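Local coordinates for kinesin-like protein KIF19 (Mus musculus, PDB 5GSZ) that walks toward microtubule plus ends as a kinesin-8 motor and depolymerises microtubules at ciliary tips, thereby regulating the length of motile cilia, at residues N129-F132 against R133-E137. Sequence-based numbering, arbitrary orientation.
Sequences NDLF and RAIEE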
loop_
_atom_site.group_PDB
_atom_site.type_symbol
_atom_site.label_atom_id
_atom_site.label_comp_id
_atom_site.label_asym_id
_atom_site.label_seq_id
_atom_site.Cartn_x
_atom_site.Cartn_y
_atom_site.Cartn_z
ATOM N N ASN A 129 -8.756 14.398 1.883
ATOM C CA ASN A 129 -9.636 15.349 2.539
ATOM C C ASN A 129 -8.874 16.224 3.527
ATOM O O ASN A 129 -8.967 17.452 3.486
ATOM C CB ASN A 129 -10.748 14.573 3.223
ATOM C CG ASN A 129 -12.037 15.307 3.218
ATOM O OD1 ASN A 129 -12.198 16.339 3.884
ATOM N ND2 ASN A 129 -12.958 14.826 2.403
ATOM N N ASP A 130 -8.111 15.608 4.418
ATOM C CA ASP A 130 -7.265 16.396 5.294
ATOM C C ASP A 130 -6.184 17.137 4.524
ATOM O O ASP A 130 -5.564 18.068 5.057
ATOM C CB ASP A 130 -6.620 15.500 6.341
ATOM C CG ASP A 130 -7.520 15.233 7.498
ATOM O OD1 ASP A 130 -8.581 15.898 7.577
ATOM O OD2 ASP A 130 -7.141 14.388 8.336
ATOM N N LEU A 131 -5.936 16.734 3.290
ATOM C CA LEU A 131 -4.939 17.421 2.498
ATOM C C LEU A 131 -5.450 18.794 2.085
ATOM O O LEU A 131 -4.747 19.801 2.227
ATOM C CB LEU A 131 -4.590 16.550 1.300
ATOM C CG LEU A 131 -3.260 16.835 0.647
ATOM C CD1 LEU A 131 -2.652 15.519 0.194
ATOM C CD2 LEU A 131 -3.501 17.756 -0.530
ATOM N N PHE A 132 -6.704 18.853 1.623
ATOM C CA PHE A 132 -7.314 20.107 1.192
ATOM C C PHE A 132 -7.650 21.029 2.361
ATOM O O PHE A 132 -7.680 22.250 2.187
ATOM C CB PHE A 132 -8.568 19.806 0.380
ATOM C CG PHE A 132 -8.302 18.986 -0.841
ATOM C CD1 PHE A 132 -7.087 19.087 -1.504
ATOM C CD2 PHE A 132 -9.250 18.093 -1.316
ATOM C CE1 PHE A 132 -6.832 18.330 -2.634
ATOM C CE2 PHE A 132 -8.999 17.325 -2.427
ATOM C CZ PHE A 132 -7.791 17.445 -3.086
ATOM N N ARG A 133 -7.920 20.484 3.544
ATOM C CA ARG A 133 -8.058 21.339 4.719
ATOM C C ARG A 133 -6.721 21.962 5.106
ATOM O O ARG A 133 -6.612 23.185 5.254
ATOM C CB ARG A 133 -8.625 20.543 5.893
ATOM C CG ARG A 133 -10.090 20.215 5.765
ATOM C CD ARG A 133 -10.631 19.694 7.074
ATOM N NE ARG A 133 -12.035 19.353 6.924
ATOM C CZ ARG A 133 -12.473 18.143 6.603
ATOM N NH1 ARG A 133 -11.605 17.146 6.423
ATOM N NH2 ARG A 133 -13.780 17.927 6.479
ATOM N N ALA A 134 -5.701 21.124 5.300
ATOM C CA ALA A 134 -4.358 21.611 5.583
ATOM C C ALA A 134 -3.899 22.637 4.558
ATOM O O ALA A 134 -3.160 23.571 4.897
ATOM C CB ALA A 134 -3.381 20.435 5.621
ATOM N N ILE A 135 -4.327 22.490 3.303
ATOM C CA ILE A 135 -3.925 23.446 2.281
ATOM C C ILE A 135 -4.616 24.786 2.492
ATOM O O ILE A 135 -3.998 25.845 2.327
ATOM C CB ILE A 135 -4.189 22.875 0.874
ATOM C CG1 ILE A 135 -3.078 21.893 0.500
ATOM C CG2 ILE A 135 -4.283 23.979 -0.160
ATOM C CD1 ILE A 135 -3.276 21.266 -0.827
ATOM N N GLU A 136 -5.896 24.778 2.883
ATOM C CA GLU A 136 -6.572 26.057 3.074
ATOM C C GLU A 136 -6.200 26.706 4.409
ATOM O O GLU A 136 -6.110 27.938 4.490
ATOM C CB GLU A 136 -8.090 25.897 2.937
ATOM C CG GLU A 136 -8.809 27.242 2.901
ATOM C CD GLU A 136 -8.562 28.051 1.604
ATOM O OE1 GLU A 136 -8.729 27.499 0.482
ATOM O OE2 GLU A 136 -8.182 29.247 1.717
ATOM N N GLU A 137 -5.934 25.914 5.451
ATOM C CA GLU A 137 -5.491 26.529 6.696
ATOM C C GLU A 137 -4.126 27.181 6.565
ATOM O O GLU A 137 -3.706 27.869 7.495
ATOM C CB GLU A 137 -5.465 25.499 7.831
#
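R133 reaches back along helix 123-136 of the kinesin motor domain, toward the side chains of N129 and D130 one turn earlier. Its CG lies beside the backbone N (chi1 -73°) and the chain runs extended from CG to NE, which carries the guanidinium alongside the preceding turn. There R133 NH1 forms a salt bridge with D130 OD1 at 3.5 Å, whose hydrogen bond is weak and bent; OD1 meets the guanidinium edge, the carboxylate standing steeply to it at 72°. N129 OD1 also comes close to R133 NH1, amide and guanidinium planes 28° apart, but the N-H groups are not aimed well enough for a hydrogen bond. The stronger ties of D130 are at OD2, with Y81 OH and K86 NZ, so R133 is a secondary, surface partner. Successive i to i+4 backbone bonds join the two turns, among them A134 N to D130 O at 3.1 Å. The helix flanks the central sheet far from the nucleotide: F132 and I135 both rest on V146 of strand 142-154, while A134 and I135 reach I93 of helix 89-93. On this inner side L131 and I135 run alongside each other in the same direction, with CD2 of L131 3.5 Å from CD1 of I135. I135 CD1 also sits at the edge of the F132 ring, near its plane, 4.4 Å from F132 CD1.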